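Local coordinates for protein Rnh (Ribonuclease H) (Chlorobaculum tepidum, PDB 3H08) that probably cleaves the RNA strand of RNA-DNA hybrids endonucleolytically, using magnesium, and leaves 5'-phosphomonoester ends, at residues I5-D10 with A24-G29; G20-L25 with N45-M50. The protein carries 3 engineered substitutions. One frame throughout, in Å; residues are numbered along the deposited sequence.

Both contacts draw on strand 18-28 and meet at Ala-24 and Leu-25, with centres about 13 Å apart. Contact 1 is strand against strand: residues 5-10 and 24-29 are tied by backbone hydrogen bonds, with one face buried and the other carrying partly exposed Tyr-8 and Met-27. Contact 2 sets residues 20-25 against helix 45-50, nearer the centre of the chain, and has no hydrogen bond across it; sulfur, methylene and indole do the work instead. The two meet where Asp-10 O lies 2.9 Å from Gly-23 N, a probable hydrogen bond. Each holds a predicted magnesium ligand, Asp-10 in contact 1 and Glu-48 in contact 2.

Contact 1 (I5-D10 with A24-G29)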
loop_
_atom_site.group_PDB
_atom_site.type_symbol
_atom_site.label_atom_id
_atom_site.label_comp_id
_atom_site.label_asym_id
_atom_site.label_seq_id
_atom_site.Cartn_x
_atom_site.Cartn_y
_atom_site.Cartn_z
ATOM N N ILE A 5 -12.793 6.045 -5.350
ATOM C CA ILE A 5 -11.630 6.777 -4.865
ATOM C C ILE A 5 -10.372 6.155 -5.434
ATOM O O ILE A 5 -10.155 4.953 -5.288
ATOM C CB ILE A 5 -11.515 6.679 -3.309
ATOM C CG1 ILE A 5 -12.845 6.989 -2.642
ATOM C CG2 ILE A 5 -10.443 7.597 -2.793
ATOM C CD1 ILE A 5 -13.404 8.350 -2.972
ATOM N N THR A 6 -9.492 6.979 -5.993
ATOM C CA THR A 6 -8.256 6.465 -6.566
ATOM C C THR A 6 -7.138 6.742 -5.541
ATOM O O THR A 6 -7.045 7.836 -5.013
ATOM C CB THR A 6 -8.013 7.107 -7.924
ATOM O OG1 THR A 6 -9.132 6.840 -8.766
ATOM C CG2 THR A 6 -6.735 6.594 -8.570
ATOM N N ILE A 7 -6.329 5.718 -5.249
ATOM C CA ILE A 7 -5.284 5.809 -4.249
ATOM C C ILE A 7 -3.978 5.400 -4.879
ATOM O O ILE A 7 -3.883 4.373 -5.538
ATOM C CB ILE A 7 -5.590 4.927 -3.005
ATOM C CG1 ILE A 7 -6.978 5.243 -2.482
ATOM C CG2 ILE A 7 -4.544 5.117 -1.965
ATOM C CD1 ILE A 7 -7.335 4.509 -1.231
ATOM N N TYR A 8 -2.965 6.224 -4.643
ATOM C CA TYR A 8 -1.605 6.022 -5.138
ATOM C C TYR A 8 -0.712 5.792 -3.937
ATOM O O TYR A 8 -0.680 6.605 -3.035
ATOM C CB TYR A 8 -1.155 7.225 -5.913
ATOM C CG TYR A 8 -2.042 7.572 -7.073
ATOM C CD1 TYR A 8 -1.797 7.050 -8.334
ATOM C CD2 TYR A 8 -3.148 8.414 -6.916
ATOM C CE1 TYR A 8 -2.597 7.371 -9.419
ATOM C CE2 TYR A 8 -3.945 8.724 -7.985
ATOM C CZ TYR A 8 -3.684 8.188 -9.236
ATOM O OH TYR A 8 -4.462 8.546 -10.333
ATOM N N THR A 9 -0.031 4.665 -3.902
ATOM C CA THR A 9 0.730 4.272 -2.724
ATOM C C THR A 9 2.196 4.013 -3.081
ATOM O O THR A 9 2.517 3.492 -4.174
ATOM C CB THR A 9 0.103 3.022 -2.049
ATOM O OG1 THR A 9 0.269 1.869 -2.888
ATOM C CG2 THR A 9 -1.346 3.243 -1.758
ATOM N N ASP A 10 3.089 4.275 -2.123
ATOM C CA ASP A 10 4.526 4.001 -2.293
ATOM C C ASP A 10 5.161 3.759 -0.952
ATOM O O ASP A 10 4.796 4.367 0.028
ATOM C CB ASP A 10 5.273 5.164 -3.008
ATOM C CG ASP A 10 6.698 4.775 -3.528
ATOM O OD1 ASP A 10 7.629 4.566 -2.690
ATOM O OD2 ASP A 10 6.945 4.796 -4.786
ATOM N N ALA A 24 0.771 7.845 0.798
ATOM C CA ALA A 24 -0.397 7.585 -0.030
ATOM C C ALA A 24 -1.073 8.911 -0.366
ATOM O O ALA A 24 -1.165 9.806 0.471
ATOM C CB ALA A 24 -1.377 6.633 0.661
ATOM N N LEU A 25 -1.587 8.982 -1.578
ATOM C CA LEU A 25 -2.341 10.100 -2.083
ATOM C C LEU A 25 -3.696 9.540 -2.495
ATOM O O LEU A 25 -3.778 8.590 -3.302
ATOM C CB LEU A 25 -1.620 10.701 -3.299
ATOM C CG LEU A 25 -2.263 11.842 -4.023
ATOM C CD1 LEU A 25 -2.678 12.869 -3.078
ATOM C CD2 LEU A 25 -1.250 12.381 -5.029
ATOM N N LEU A 26 -4.736 10.070 -1.864
ATOM C CA LEU A 26 -6.118 9.686 -2.116
ATOM C C LEU A 26 -6.771 10.766 -2.937
ATOM O O LEU A 26 -6.658 11.949 -2.606
ATOM C CB LEU A 26 -6.892 9.515 -0.791
ATOM C CG LEU A 26 -6.538 8.276 0.029
ATOM C CD1 LEU A 26 -5.335 8.505 0.860
ATOM C CD2 LEU A 26 -7.701 7.864 0.882
ATOM N N MET A 27 -7.451 10.384 -4.000
ATOM C CA MET A 27 -8.032 11.318 -4.945
ATOM C C MET A 27 -9.504 11.011 -5.215
ATOM O O MET A 27 -9.882 9.885 -5.481
ATOM C CB MET A 27 -7.241 11.225 -6.252
ATOM C CG MET A 27 -7.804 11.996 -7.348
ATOM S SD MET A 27 -6.814 11.666 -8.803
ATOM C CE MET A 27 -5.237 12.278 -8.285
ATOM N N TYR A 28 -10.331 12.047 -5.158
ATOM C CA TYR A 28 -11.732 11.963 -5.553
ATOM C C TYR A 28 -12.083 13.264 -6.290
ATOM O O TYR A 28 -12.267 14.307 -5.670
ATOM C CB TYR A 28 -12.580 11.754 -4.317
ATOM C CG TYR A 28 -14.056 11.672 -4.584
ATOM C CD1 TYR A 28 -14.595 10.657 -5.371
ATOM C CD2 TYR A 28 -14.933 12.613 -4.035
ATOM C CE1 TYR A 28 -15.957 10.612 -5.625
ATOM C CE2 TYR A 28 -16.270 12.561 -4.267
ATOM C CZ TYR A 28 -16.786 11.569 -5.053
ATOM O OH TYR A 28 -18.137 11.556 -5.273
ATOM N N GLY A 29 -12.142 13.194 -7.615
ATOM C CA GLY A 29 -12.228 14.375 -8.455
ATOM C C GLY A 29 -11.110 15.350 -8.166
ATOM O O GLY A 29 -9.918 14.985 -8.160
#
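Tyr-8 and Met-27 lie two rungs apart on the same face of the sheet, on facing strands, and their side chains cross obliquely. The tyrosine CG is anti to its carbonyl carbon (chi1 -58°), which brings the CD2-CE2 side of the ring alongside strand 24-28. The Met-27 chain first runs out extended, with CG anti to the backbone N, and then bends at chi3 (-62°), so that its methyl CE comes 3.8 Å from Tyr-8 CE2. Nearer the backbone, Leu-25 O sits at the edge of the tyrosine ring, 3.7 Å from Tyr-8 CD2. Leu-25 O also accepts the Tyr-8 backbone N-H, with N 2.8 Å from that oxygen, in the carbonyl plane and nearly straight. Leu-25 N returns a hydrogen bond to Tyr-8 O, and Thr-6 with Met-27 forms a second antiparallel hydrogen-bonded pair, with Met-27 N 2.8 Å from Thr-6 O. This is the hairpin of the first two strands in the RNase H fold, antiparallel at 171°; strand 64-69 joins the far side of strand 4-13 in parallel. The helix 129-144 lies over the Tyr-8 face, where Tyr-130 touches Leu-25 and Met-27 and its ring meets that of Tyr-8. On the other face, Ile-7 and Leu-26 form a non-hydrogen-bonded pair and point the same way, side by side, with Ile-7 CG1 4.0 Å from Leu-26 CG. Next along, Thr-9 CG2 meets Ala-24 CB at 4.2 Å. At the outer end, Ile-5 swings its CD1 up to Tyr-28 CD1, 3.5 Å away, crossing the tyrosine obliquely. At the inner end the strand delivers Asp-10, a predicted magnesium ligand whose carboxylate leads away from strand 24-28; the Thr-9 side chain is about 5 Å from the bound magnesium ion.

Contact 2 (G20-L25 with N45-M50); sequences GGWGAL and NRMELM
Helix 44-57 of the RNase H fold packs on the central sheet here, its segment 45-50 running at 25° to strand segment 20-25 with the axes 7.4 Å apart at closest approach. The close spacing fits the glycine at position 20, where a CB would point at the helix and clash with Met-47 CG; Gly-21 offers its backbone. Met-47 lies against this glycine backbone, its chain bent at chi2 and chi3, with CB 3.5 Å from Gly-21 O and SD 3.6 Å from Gly-21 N. From there Met-47 SD reaches the edge of the Trp-22 indole, in the ring plane and 3.9 Å from Trp-22 CD1, a Met-aromatic contact made edge-on. The tryptophan takes the crowded first torsion, CG between backbone N and carbonyl carbon (chi1 52°). Its second neighbour, Met-50, lies one helical turn beyond Met-47 and comes over a face of the indole: CG sits 3.7 Å from Trp-22 CD1, a CH-pi contact only 20° off the normal of the five-membered ring. Beyond CG the methionine bends away from the strand, and its sulfur makes a second, oblique Met-aromatic contact with the same ring. Glu-48, a predicted magnesium ligand, points away from the strand and is hydrogen-bonded through OE1 to Ser-71 OG; Arg-46, on another flank of the helix, forms a salt bridge with Asp-103.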
loop_
_atom_site.group_PDB
_atom_site.type_symbol
_atom_site.label_atom_id
_atom_site.label_comp_id
_atom_site.label_asym_id
_atom_site.label_seq_id
_atom_site.Cartn_x
_atom_site.Cartn_y
_atom_site.Cartn_z
ATOM N N GLY A 20 12.505 3.279 7.140
ATOM C CA GLY A 20 11.579 3.292 6.044
ATOM C C GLY A 20 10.460 4.278 6.187
ATOM O O GLY A 20 10.220 4.836 7.247
ATOM N N GLY A 21 9.769 4.494 5.084
ATOM C CA GLY A 21 8.604 5.345 5.073
ATOM C C GLY A 21 7.590 4.864 4.064
ATOM O O GLY A 21 7.893 4.086 3.153
ATOM N N TRP A 22 6.387 5.390 4.214
ATOM C CA TRP A 22 5.305 5.116 3.306
ATOM C C TRP A 22 4.531 6.398 3.046
ATOM O O TRP A 22 4.513 7.320 3.872
ATOM C CB TRP A 22 4.353 4.010 3.863
ATOM C CG TRP A 22 3.866 4.286 5.239
ATOM C CD1 TRP A 22 4.451 3.907 6.422
ATOM C CD2 TRP A 22 2.732 5.072 5.601
ATOM N NE1 TRP A 22 3.740 4.402 7.480
ATOM C CE2 TRP A 22 2.689 5.128 7.004
ATOM C CE3 TRP A 22 1.730 5.719 4.876
ATOM C CZ2 TRP A 22 1.709 5.813 7.679
ATOM C CZ3 TRP A 22 0.801 6.432 5.565
ATOM C CH2 TRP A 22 0.777 6.449 6.940
ATOM N N GLY A 23 3.834 6.413 1.915
ATOM C CA GLY A 23 3.034 7.550 1.553
ATOM C C GLY A 23 1.850 7.099 0.716
ATOM O O GLY A 23 1.908 6.087 0.008
ATOM N N ALA A 24 0.771 7.845 0.798
ATOM C CA ALA A 24 -0.397 7.585 -0.030
ATOM C C ALA A 24 -1.073 8.911 -0.366
ATOM O O ALA A 24 -1.165 9.806 0.471
ATOM C CB ALA A 24 -1.377 6.633 0.661
ATOM N N LEU A 25 -1.587 8.982 -1.578
ATOM C CA LEU A 25 -2.341 10.100 -2.083
ATOM C C LEU A 25 -3.696 9.540 -2.495
ATOM O O LEU A 25 -3.778 8.590 -3.302
ATOM C CB LEU A 25 -1.620 10.701 -3.299
ATOM C CG LEU A 25 -2.263 11.842 -4.023
ATOM C CD1 LEU A 25 -2.678 12.869 -3.078
ATOM C CD2 LEU A 25 -1.250 12.381 -5.029
ATOM N N ASN A 45 9.338 -4.281 1.161
ATOM C CA ASN A 45 8.055 -4.970 1.067
ATOM C C ASN A 45 7.078 -4.554 2.140
ATOM O O ASN A 45 5.912 -4.353 1.872
ATOM C CB ASN A 45 8.246 -6.477 1.104
ATOM C CG ASN A 45 8.770 -7.043 -0.207
ATOM O OD1 ASN A 45 8.775 -6.365 -1.242
ATOM N ND2 ASN A 45 9.143 -8.312 -0.184
ATOM N N ARG A 46 7.537 -4.439 3.379
ATOM C CA ARG A 46 6.642 -4.007 4.448
ATOM C C ARG A 46 6.131 -2.600 4.236
ATOM O O ARG A 46 4.928 -2.315 4.485
ATOM C CB ARG A 46 7.306 -4.141 5.822
ATOM C CG ARG A 46 7.336 -5.555 6.308
ATOM C CD ARG A 46 7.744 -5.669 7.783
ATOM N NE ARG A 46 6.752 -5.147 8.716
ATOM C CZ ARG A 46 5.731 -5.835 9.216
ATOM N NH1 ARG A 46 5.487 -7.082 8.827
ATOM N NH2 ARG A 46 4.914 -5.246 10.095
ATOM N N MET A 47 6.995 -1.704 3.768
ATOM C CA MET A 47 6.535 -0.322 3.550
ATOM C C MET A 47 5.557 -0.216 2.350
ATOM O O MET A 47 4.652 0.579 2.377
ATOM C CB MET A 47 7.696 0.625 3.365
ATOM C CG MET A 47 8.517 0.834 4.606
ATOM S SD MET A 47 7.646 1.689 5.962
ATOM C CE MET A 47 6.948 0.318 6.825
ATOM N N GLU A 48 5.767 -1.040 1.335
ATOM C CA GLU A 48 4.848 -1.155 0.205
ATOM C C GLU A 48 3.474 -1.587 0.661
ATOM O O GLU A 48 2.471 -1.027 0.225
ATOM C CB GLU A 48 5.411 -2.144 -0.819
ATOM C CG GLU A 48 6.669 -1.598 -1.515
ATOM C CD GLU A 48 7.499 -2.656 -2.293
ATOM O OE1 GLU A 48 7.071 -3.824 -2.527
ATOM O OE2 GLU A 48 8.629 -2.303 -2.687
ATOM N N LEU A 49 3.409 -2.593 1.539
ATOM C CA LEU A 49 2.106 -3.038 2.059
ATOM C C LEU A 49 1.517 -1.986 2.969
ATOM O O LEU A 49 0.324 -1.710 2.915
ATOM C CB LEU A 49 2.249 -4.328 2.821
ATOM C CG LEU A 49 2.683 -5.567 2.069
ATOM C CD1 LEU A 49 2.502 -6.770 2.975
ATOM C CD2 LEU A 49 1.884 -5.749 0.841
ATOM N N MET A 50 2.348 -1.426 3.840
ATOM C CA MET A 50 1.857 -0.418 4.796
ATOM C C MET A 50 1.231 0.776 4.095
ATOM O O MET A 50 0.225 1.336 4.523
ATOM C CB MET A 50 2.970 0.029 5.731
ATOM C CG MET A 50 2.444 0.845 6.874
ATOM S SD MET A 50 1.509 -0.150 8.030
ATOM C CE MET A 50 2.805 -1.133 8.762
#